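Local coordinates for protein Lys-gingipain W83 (Porphyromonas gingivalis, PDB 6I9A) that cleaves proteins after lysine residues as a calcium-binding cysteine endopeptidase and may act as a virulence factor in periodontal disease, at residues S106-D109 against E115-T118; I392-S395 against Y399-I402; S230-L235 against G262-R267. All coordinates share one frame; numbering follows the deposited sequence. Where two conformers were deposited one is given.

Interaction 1 (S106-D109 against E115-T118); sequences SAVD and EMYT. With CA (calcium ion), chain G.
S106-D109 and E115-T118 run almost antiparallel, their end-to-end directions 167° apart, with S106 nearest M116 and A107 nearest E115, and a backbone hydrogen bond from E115 N to S106 O (2.8 Å) ties the two at this point. From there the side chain of E115 reaches toward D109. Its chain is bent at chi2 (55°), which turns the carboxylate toward the backbone of V108 and D109, where OE2 accepts two N-H groups. V108 N lies 2.8 Å from E115 OE2 and meets it nearly head-on, in line with the C-O bond, whereas D109 N, at 3.2 Å from the same oxygen, comes from above the carboxylate plane. The same group grips a calcium ion with both oxygens, E115 OE1 and OE2 each 2.5 Å from the metal. D109 adds a single oxygen, OD1, at 2.3 Å from the calcium, and the two carboxylate planes stand 53° apart. Such a site is a compact calcium-binding loop, with ligands at every second residue: the side chain of D111 and the carbonyl oxygen of F113 fill in between D109 and E115, and two waters complete the shell. One of these waters also donates to D109 O, so the loop backbone helps to position it. The metal lets D109 OD1 and E115 OE2 sit close together despite their probable negative charge. Away from the ion the contact becomes apolar: V108 CG2 approaches M116 CE at 4.0 Å, beside helix 56-72, where V108 packs on H64 and N68, and M116 on Y67. At the far end T118 OG1 presses against S106 CB (3.0 Å), a tight fit, while donating to M116 O at 3.3 Å within its own segment; S106 OG instead bonds to L103 O.

Interaction 2 (I392-S395 against Y399-I402); sequences IQAS and YVAI
I392 carries this contact, touching V400 with one methyl and its chain end, and I402 with the chain end as well. Its CD1 lies 3.9 Å from V400 CG1 and also 3.9 Å from I402 CD1, so this one terminal methyl meets both residues. The CG2 branch of I392 meets V400 CG1 too, at 4.0 Å. V400 CG1 points anti to its own backbone N (chi1 -177°), which places it against I392, while the other methyl, CG2, faces A394 CB more loosely at 4.5 Å. All four side chains are buried, and the strand axes pass 8.5 Å apart at an angle of 146°, too far for backbone pairing but suited to facing layers of side chains. Each strand finds its hydrogen-bonding partner on its own side: I392 pairs with A420, and Y399 with T439. V400 and I402 lean further on V422, and I438 touches both A394 and V400, so strands 419-424 and 432-439 help to surround the methyl groups. Alternate residues such as Y399 and A401 turn away from the interface. Two facing layers of antiparallel strands with aliphatic side chains packed between them are characteristic of the immunoglobulin-like beta-sandwich, here the C-terminal domain of the catalytic subunit.

Interaction 3 (S230-L235 against G262-R267); sequences SQLKAL and GEVITR. With CA (calcium ion), chain H.
L232 meets V264 and I265 where the short helix 229-232 packs on helix 261-267 of the C25 peptidase domain, the connection in the beta-alpha-beta crossover between the neighbouring parallel strands 242-247 and 273-279. The leucine side chain does most of the touching. Its outer chain is straight (chi2 179°), which carries CD1 in against the helix, 3.7 Å from I265 CB and 3.9 Å from V264 CG1. The second branch fans out along I265, with L232 CD2 3.9 Å from I265 CD1. V264 CG1 also backs onto L232 CB, and on its outer flank K233 crosses at about a right angle, its CE 4.1 Å from V264 CG1. A type I beta turn spans L232 to L235. Beyond I265 lie F242 and A244 of strand 242-247, which leads to the nucleophile C249.

E263, one residue before V264, directs its carboxylate elsewhere: both oxygens bind a calcium ion, OE2 at 2.5 Å, in a shell that also includes D85, the carbonyl oxygen of F254 and three waters. OE2 is also hydrogen-bonded to S122 OG, and OE1 to C260 N. R267 lies beside this carboxylate, its NH2 3.5 Å from E263 OE2, but the oxygen is well out of the guanidinium plane, so the attraction is one of charge; NH2 makes hydrogen bonds to D85 and S122. E263 thus serves the metal and R267 its second shell, while V264 and I265 pack on L232. There the attraction is purely apolar, resting on close fit and the burial of methyl groups without the directional preference of a hydrogen bond.

From the N terminus the three contacts come in series; none encloses or crosses another. Interaction 1 closes the tight five-residue calcium loop between helix 103-106 and strand 117-121, an edge strand of the four-stranded parallel sheet. Interaction 3 follows, its two segments separated by 26 residues that include strand 242-247 and the nucleophile C249, and it joins two helices beside the six-stranded sheet. Its calcium ion is a second site, distinct from that of interaction 1, and the contact centres lie about 28 Å apart. Interaction 2 comes last, across a three-residue connection in the immunoglobulin-like domain, on the opposite side of the chain's centre from interaction 3.

Interaction 1 (S106-D109 against E115-T118)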
ATOM      1  N   SER A 106      -0.579  14.492  -5.608  1.00 13.80           N
ATOM      2  CA  SER A 106      -1.136  13.429  -6.479  1.00 16.22           C
ATOM      3  C   SER A 106      -2.269  13.913  -7.372  1.00 15.44           C
ATOM      4  O   SER A 106      -2.493  13.309  -8.429  1.00 17.59           O
ATOM      5  CB  SER A 106      -1.629  12.247  -5.625  1.00 17.81           C
ATOM      6  OG  SER A 106      -2.849  12.445  -4.927  1.00 16.02           O
ATOM      7  N   ALA A 107      -2.984  14.938  -6.977  1.00 13.96           N
ATOM      8  CA  ALA A 107      -4.170  15.427  -7.670  1.00 14.07           C
ATOM      9  C   ALA A 107      -3.700  16.480  -8.624  1.00 14.11           C
ATOM     10  O   ALA A 107      -3.441  17.615  -8.231  1.00 18.86           O
ATOM     11  CB  ALA A 107      -5.186  15.961  -6.649  1.00 15.34           C
ATOM     12  N   VAL A 108      -3.567  16.092  -9.887  1.00 12.95           N
ATOM     13  CA  VAL A 108      -2.919  16.971 -10.879  1.00 14.47           C
ATOM     14  C   VAL A 108      -3.934  17.812 -11.656  1.00 14.88           C
ATOM     15  O   VAL A 108      -3.746  19.030 -11.814  1.00 16.49           O
ATOM     16  CB  VAL A 108      -2.031  16.156 -11.829  1.00 13.27           C
ATOM     17  CG1 VAL A 108      -1.334  17.060 -12.843  1.00 15.22           C
ATOM     18  CG2 VAL A 108      -1.006  15.333 -11.062  1.00 14.92           C
ATOM     19  N   ASP A 109      -5.014  17.185 -12.127  1.00 15.87           N
ATOM     20  CA  ASP A 109      -6.055  17.920 -12.832  1.00 15.88           C
ATOM     21  C   ASP A 109      -7.013  18.510 -11.775  1.00 16.76           C
ATOM     22  O   ASP A 109      -6.690  18.539 -10.569  1.00 16.30           O
ATOM     23  CB  ASP A 109      -6.724  17.098 -13.940  1.00 16.50           C
ATOM     24  CG  ASP A 109      -7.300  15.762 -13.550  1.00 18.10           C
ATOM     25  OD1 ASP A 109      -7.705  15.609 -12.410  1.00 18.05           O
ATOM     26  OD2 ASP A 109      -7.341  14.880 -14.408  1.00 21.49           O
ATOM     27  N   GLU A 115      -4.160  11.304  -9.500  1.00 11.57           N
ATOM     28  CA  GLU A 115      -3.662  10.740 -10.774  1.00 11.49           C
ATOM     29  C   GLU A 115      -2.691   9.610 -10.559  1.00 11.72           C
ATOM     30  O   GLU A 115      -2.436   8.882 -11.521  1.00 12.66           O
ATOM     31  CB  GLU A 115      -2.978  11.861 -11.594  1.00 12.98           C
ATOM     32  CG  GLU A 115      -3.956  12.551 -12.559  1.00 13.51           C
ATOM     33  CD  GLU A 115      -5.191  13.094 -11.876  1.00 13.52           C
ATOM     34  OE1 GLU A 115      -6.254  12.441 -11.997  1.00 15.17           O
ATOM     35  OE2 GLU A 115      -5.111  14.150 -11.203  1.00 13.98           O
ATOM     36  N   MET A 116      -2.107   9.497  -9.345  1.00 11.74           N
ATOM     37  CA  MET A 116      -1.093   8.526  -9.019  1.00 11.07           C
ATOM     38  C   MET A 116      -1.383   7.933  -7.653  1.00 10.28           C
ATOM     39  O   MET A 116      -1.852   8.673  -6.771  1.00 12.42           O
ATOM     40  CB  MET A 116       0.293   9.191  -8.967  1.00 11.58           C
ATOM     41  CG  MET A 116       0.780   9.685 -10.337  1.00 12.46           C
ATOM     42  SD  MET A 116       2.160  10.865 -10.220  1.00 12.94           S
ATOM     43  CE  MET A 116       1.254  12.354  -9.700  1.00 14.77           C
ATOM     44  N   TYR A 117      -1.000   6.685  -7.426  1.00  9.66           N
ATOM     45  CA  TYR A 117      -1.039   6.098  -6.087  1.00  9.30           C
ATOM     46  C   TYR A 117       0.116   6.630  -5.284  1.00  9.26           C
ATOM     47  O   TYR A 117       1.286   6.387  -5.640  1.00 10.71           O
ATOM     48  CB  TYR A 117      -0.896   4.585  -6.195  1.00  9.22           C
ATOM     49  CG  TYR A 117      -2.137   3.797  -6.545  1.00  8.85           C
ATOM     50  CD1 TYR A 117      -3.420   4.274  -6.229  1.00  9.72           C
ATOM     51  CD2 TYR A 117      -2.040   2.512  -7.070  1.00  9.77           C
ATOM     52  CE1 TYR A 117      -4.551   3.490  -6.455  1.00  9.52           C
ATOM     53  CE2 TYR A 117      -3.164   1.725  -7.310  1.00  9.62           C
ATOM     54  CZ  TYR A 117      -4.417   2.218  -6.980  1.00  9.59           C
ATOM     55  OH  TYR A 117      -5.549   1.466  -7.208  1.00  9.68           O
ATOM     56  N   THR A 118      -0.167   7.398  -4.241  1.00  9.40           N
ATOM     57  CA  THR A 118       0.826   8.105  -3.474  1.00  9.41           C
ATOM     58  C   THR A 118       0.993   7.519  -2.113  1.00  8.88           C
ATOM     59  O   THR A 118       0.006   7.226  -1.413  1.00  8.86           O
ATOM     60  CB  THR A 118       0.385   9.586  -3.389  1.00 11.41           C
ATOM     61  OG1 THR A 118       0.299  10.083  -4.743  1.00 13.96           O
ATOM     62  CG2 THR A 118       1.349  10.458  -2.625  1.00 12.27           C
TER
HETATM   63 CA    CA G 705      -7.569  14.071 -10.704  1.00 15.67          CA
HETATM   64  O   HOH W   1      -6.890  16.048  -9.470  1.00 13.96           O
HETATM   65  O   HOH W   2      -9.235  12.653 -11.661  1.00 18.51           O

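Interaction 2 (I392-S395 against Y399-I402)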
ATOM      1  N   ILE A 392       9.336 -15.491 -22.005  1.00 14.24           N
ATOM      2  CA  ILE A 392       9.556 -16.133 -20.730  1.00 13.57           C
ATOM      3  C   ILE A 392       8.192 -16.682 -20.331  1.00 13.24           C
ATOM      4  O   ILE A 392       7.220 -15.951 -20.449  1.00 14.63           O
ATOM      5  CB  ILE A 392      10.220 -15.194 -19.677  1.00 14.68           C
ATOM      6  CG1 ILE A 392      11.669 -14.852 -20.154  1.00 19.03           C
ATOM      7  CG2 ILE A 392      10.203 -15.861 -18.337  1.00 17.38           C
ATOM      8  CD1 ILE A 392      12.548 -13.993 -19.255  1.00 20.88           C
ATOM      9  N   GLN A 393       8.115 -17.942 -19.899  1.00 13.04           N
ATOM     10  CA  GLN A 393       6.805 -18.452 -19.551  0.51 13.82           C
ATOM     11  C   GLN A 393       6.611 -18.399 -18.038  1.00 13.67           C
ATOM     12  O   GLN A 393       7.524 -18.660 -17.266  1.00 13.23           O
ATOM     13  CB  GLN A 393       6.575 -19.837 -20.143  0.51 14.27           C
ATOM     14  CG  GLN A 393       6.662 -19.830 -21.683  0.51 13.32           C
ATOM     15  CD  GLN A 393       8.088 -19.770 -22.196  0.51 12.68           C
ATOM     16  OE1 GLN A 393       9.020 -20.299 -21.573  0.51 12.52           O
ATOM     17  NE2 GLN A 393       8.280 -19.145 -23.356  0.51 15.01           N
ATOM     18  N   ALA A 394       5.383 -18.051 -17.643  1.00 12.57           N
ATOM     19  CA  ALA A 394       5.004 -17.943 -16.237  1.00 12.85           C
ATOM     20  C   ALA A 394       3.501 -17.982 -16.158  1.00 12.41           C
ATOM     21  O   ALA A 394       2.827 -17.747 -17.154  1.00 13.20           O
ATOM     22  CB  ALA A 394       5.556 -16.667 -15.610  1.00 13.41           C
ATOM     23  N   SER A 395       2.954 -18.266 -14.972  1.00 12.62           N
ATOM     24  CA  SER A 395       1.502 -18.322 -14.887  1.00 12.45           C
ATOM     25  C   SER A 395       0.853 -17.041 -15.386  1.00 11.51           C
ATOM     26  O   SER A 395       1.390 -15.932 -15.176  1.00 11.24           O
ATOM     27  CB  SER A 395       0.995 -18.656 -13.485  1.00 12.46           C
ATOM     28  OG  SER A 395       1.257 -17.575 -12.595  1.00 11.53           O
ATOM     29  N   TYR A 399       4.196 -10.941 -13.765  1.00 10.20           N
ATOM     30  CA  TYR A 399       5.002  -9.830 -14.291  1.00  9.79           C
ATOM     31  C   TYR A 399       6.461 -10.236 -14.228  1.00  9.94           C
ATOM     32  O   TYR A 399       6.983 -10.579 -13.157  1.00 11.09           O
ATOM     33  CB  TYR A 399       4.695  -8.598 -13.458  1.00 10.50           C
ATOM     34  CG  TYR A 399       5.315  -7.306 -13.936  1.00  9.88           C
ATOM     35  CD1 TYR A 399       5.125  -6.847 -15.252  1.00 11.78           C
ATOM     36  CD2 TYR A 399       5.969  -6.457 -13.046  1.00 11.15           C
ATOM     37  CE1 TYR A 399       5.588  -5.588 -15.650  1.00 11.59           C
ATOM     38  CE2 TYR A 399       6.443  -5.211 -13.438  1.00 10.72           C
ATOM     39  CZ  TYR A 399       6.234  -4.779 -14.733  1.00 10.41           C
ATOM     40  OH  TYR A 399       6.662  -3.523 -15.086  1.00 11.33           O
ATOM     41  N   VAL A 400       7.104 -10.190 -15.414  1.00 10.04           N
ATOM     42  CA  VAL A 400       8.490 -10.628 -15.563  1.00 10.29           C
ATOM     43  C   VAL A 400       9.388  -9.438 -15.819  1.00  9.59           C
ATOM     44  O   VAL A 400       9.077  -8.621 -16.690  1.00 10.46           O
ATOM     45  CB  VAL A 400       8.576 -11.653 -16.717  1.00 11.05           C
ATOM     46  CG1 VAL A 400      10.003 -12.187 -16.854  1.00 12.36           C
ATOM     47  CG2 VAL A 400       7.580 -12.811 -16.536  1.00 12.10           C
ATOM     48  N   ALA A 401      10.527  -9.383 -15.138  1.00  9.74           N
ATOM     49  CA  ALA A 401      11.458  -8.261 -15.278  1.00 10.22           C
ATOM     50  C   ALA A 401      12.844  -8.797 -15.439  1.00  9.76           C
ATOM     51  O   ALA A 401      13.293  -9.643 -14.659  1.00 10.80           O
ATOM     52  CB  ALA A 401      11.405  -7.344 -14.049  1.00 10.79           C
ATOM     53  N   ILE A 402      13.596  -8.240 -16.407  1.00 10.29           N
ATOM     54  CA  ILE A 402      14.998  -8.555 -16.628  1.00 10.23           C
ATOM     55  C   ILE A 402      15.814  -7.321 -16.267  1.00  9.93           C
ATOM     56  O   ILE A 402      15.526  -6.238 -16.764  1.00 11.16           O
ATOM     57  CB  ILE A 402      15.259  -9.009 -18.069  1.00 11.92           C
ATOM     58  CG1 ILE A 402      14.462 -10.297 -18.389  1.00 12.02           C
ATOM     59  CG2 ILE A 402      16.782  -9.221 -18.299  1.00 13.31           C
ATOM     60  CD1 ILE A 402      14.580 -10.726 -19.862  1.00 14.35           C
TER

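Interaction 3 (S230-L235 against G262-R267)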
ATOM      1  N   SER A 230       4.445   4.166  22.404  1.00 15.03           N
ATOM      2  CA  SER A 230       5.435   3.560  23.293  0.51 14.87           C
ATOM      3  C   SER A 230       5.329   2.023  23.245  1.00 14.69           C
ATOM      4  O   SER A 230       6.345   1.311  23.219  1.00 16.16           O
ATOM      5  CB  SER A 230       5.276   4.091  24.716  0.51 16.79           C
ATOM      6  OG  SER A 230       5.687   5.447  24.738  0.51 17.76           O
ATOM      7  N   GLN A 231       4.115   1.486  23.177  1.00 13.77           N
ATOM      8  CA  GLN A 231       3.905   0.046  23.073  0.52 13.17           C
ATOM      9  C   GLN A 231       4.345  -0.497  21.702  1.00 12.30           C
ATOM     10  O   GLN A 231       4.894  -1.605  21.615  1.00 13.60           O
ATOM     11  CB  GLN A 231       2.431  -0.272  23.336  0.52 13.40           C
ATOM     12  CG  GLN A 231       2.116  -0.141  24.835  0.52 15.47           C
ATOM     13  CD  GLN A 231       0.651  -0.201  25.139  0.52 18.16           C
ATOM     14  OE1 GLN A 231      -0.191   0.236  24.383  0.52 14.31           O
ATOM     15  NE2 GLN A 231       0.313  -0.688  26.325  0.52 22.22           N
ATOM     16  N   LEU A 232       4.187   0.312  20.642  1.00 11.09           N
ATOM     17  CA  LEU A 232       4.682  -0.132  19.325  1.00 11.23           C
ATOM     18  C   LEU A 232       6.188  -0.369  19.382  1.00 11.25           C
ATOM     19  O   LEU A 232       6.684  -1.303  18.738  1.00 11.66           O
ATOM     20  CB  LEU A 232       4.403   0.916  18.259  1.00 10.52           C
ATOM     21  CG  LEU A 232       2.928   1.178  17.967  1.00 10.83           C
ATOM     22  CD1 LEU A 232       2.808   2.266  16.886  1.00 12.17           C
ATOM     23  CD2 LEU A 232       2.190  -0.117  17.506  1.00 11.71           C
ATOM     24  N   LYS A 233       6.909   0.465  20.122  1.00 12.02           N
ATOM     25  CA  LYS A 233       8.366   0.340  20.183  1.00 12.44           C
ATOM     26  C   LYS A 233       8.813  -0.935  20.903  1.00 13.09           C
ATOM     27  O   LYS A 233       9.975  -1.343  20.780  1.00 14.28           O
ATOM     28  CB  LYS A 233       8.941   1.581  20.860  1.00 14.38           C
ATOM     29  CG  LYS A 233       8.757   2.838  19.999  1.00 13.88           C
ATOM     30  CD  LYS A 233       9.080   4.098  20.799  1.00 15.70           C
ATOM     31  CE  LYS A 233       8.692   5.351  19.997  1.00 17.86           C
ATOM     32  NZ  LYS A 233       9.038   6.603  20.754  1.00 18.06           N
ATOM     33  N   ALA A 234       7.909  -1.549  21.691  1.00 12.56           N
ATOM     34  CA  ALA A 234       8.180  -2.764  22.448  1.00 12.89           C
ATOM     35  C   ALA A 234       7.621  -4.022  21.777  1.00 11.96           C
ATOM     36  O   ALA A 234       7.723  -5.090  22.373  1.00 13.56           O
ATOM     37  CB  ALA A 234       7.582  -2.618  23.848  1.00 15.14           C
ATOM     38  N   LEU A 235       7.066  -3.938  20.528  1.00 10.97           N
ATOM     39  CA  LEU A 235       6.637  -5.135  19.810  1.00 11.61           C
ATOM     40  C   LEU A 235       7.831  -6.087  19.587  1.00 10.76           C
ATOM     41  O   LEU A 235       8.991  -5.646  19.529  1.00 12.69           O
ATOM     42  CB  LEU A 235       6.023  -4.753  18.461  1.00 12.08           C
ATOM     43  CG  LEU A 235       4.649  -4.081  18.564  1.00 12.43           C
ATOM     44  CD1 LEU A 235       4.290  -3.516  17.186  1.00 13.85           C
ATOM     45  CD2 LEU A 235       3.576  -5.099  18.974  1.00 15.70           C
ATOM     46  N   GLY A 262       1.066   6.215  12.824  1.00  8.82           N
ATOM     47  CA  GLY A 262       1.412   5.579  11.547  1.00  9.72           C
ATOM     48  C   GLY A 262       2.898   5.685  11.210  1.00  9.27           C
ATOM     49  O   GLY A 262       3.455   4.796  10.548  1.00 10.01           O
ATOM     50  N   GLU A 263       3.545   6.788  11.645  1.00  8.93           N
ATOM     51  CA  GLU A 263       4.977   6.934  11.437  1.00  9.81           C
ATOM     52  C   GLU A 263       5.713   5.950  12.345  1.00  9.80           C
ATOM     53  O   GLU A 263       6.655   5.287  11.933  1.00 10.09           O
ATOM     54  CB  GLU A 263       5.411   8.379  11.724  1.00 10.03           C
ATOM     55  CG  GLU A 263       5.019   9.312  10.582  1.00 11.12           C
ATOM     56  CD  GLU A 263       5.306  10.773  10.884  1.00 10.63           C
ATOM     57  OE1 GLU A 263       4.906  11.278  11.956  1.00 12.09           O
ATOM     58  OE2 GLU A 263       5.859  11.443   9.985  1.00 10.74           O
ATOM     59  N   VAL A 264       5.317   5.881  13.635  1.00  9.78           N
ATOM     60  CA  VAL A 264       6.051   4.968  14.536  1.00 10.50           C
ATOM     61  C   VAL A 264       5.900   3.525  14.088  1.00  9.94           C
ATOM     62  O   VAL A 264       6.891   2.773  14.109  1.00  9.65           O
ATOM     63  CB  VAL A 264       5.565   5.176  15.991  1.00 10.29           C
ATOM     64  CG1 VAL A 264       6.191   4.149  16.941  1.00 11.59           C
ATOM     65  CG2 VAL A 264       5.923   6.586  16.467  1.00 11.18           C
ATOM     66  N   ILE A 265       4.698   3.101  13.704  1.00  9.75           N
ATOM     67  CA  ILE A 265       4.489   1.681  13.428  1.00  9.58           C
ATOM     68  C   ILE A 265       5.301   1.234  12.200  1.00  9.69           C
ATOM     69  O   ILE A 265       5.643   0.047  12.112  1.00  9.87           O
ATOM     70  CB  ILE A 265       2.978   1.361  13.300  1.00  9.79           C
ATOM     71  CG1 ILE A 265       2.704  -0.101  13.657  1.00  9.61           C
ATOM     72  CG2 ILE A 265       2.412   1.756  11.898  1.00 10.59           C
ATOM     73  CD1 ILE A 265       1.167  -0.371  13.803  1.00 10.52           C
ATOM     74  N   THR A 266       5.617   2.176  11.278  1.00  9.49           N
ATOM     75  CA  THR A 266       6.437   1.834  10.132  1.00  9.93           C
ATOM     76  C   THR A 266       7.914   2.060  10.430  1.00  9.47           C
ATOM     77  O   THR A 266       8.741   1.291   9.932  1.00 10.15           O
ATOM     78  CB  THR A 266       5.966   2.585   8.904  1.00 10.06           C
ATOM     79  OG1 THR A 266       5.867   4.009   9.158  1.00 10.20           O
ATOM     80  CG2 THR A 266       4.668   2.054   8.396  1.00 11.18           C
ATOM     81  N   ARG A 267       8.287   3.078  11.226  1.00 10.03           N
ATOM     82  CA  ARG A 267       9.710   3.365  11.515  1.00 10.86           C
ATOM     83  C   ARG A 267      10.361   2.341  12.441  1.00 11.18           C
ATOM     84  O   ARG A 267      11.585   2.225  12.405  1.00 12.32           O
ATOM     85  CB  ARG A 267       9.853   4.743  12.166  1.00 10.64           C
ATOM     86  CG  ARG A 267       9.536   5.890  11.242  1.00 10.23           C
ATOM     87  CD  ARG A 267       9.502   7.178  12.020  1.00 10.72           C
ATOM     88  NE  ARG A 267       9.273   8.273  11.080  1.00 10.59           N
ATOM     89  CZ  ARG A 267       9.376   9.564  11.389  1.00 10.32           C
ATOM     90  NH1 ARG A 267       9.633   9.938  12.646  1.00 11.24           N
ATOM     91  NH2 ARG A 267       9.159  10.491  10.461  1.00 11.09           N
TER
HETATM   92 CA    CA H 706       6.051  13.539  11.271  1.00 10.30          CA
HETATM   93  O   HOH W   3       6.560  15.916  11.288  1.00 12.89           O
HETATM   94  O   HOH W   4       4.520  14.021  13.122  1.00 11.66           O
HETATM   95  O   HOH W   5       7.364  13.325  13.226  1.00 12.10           O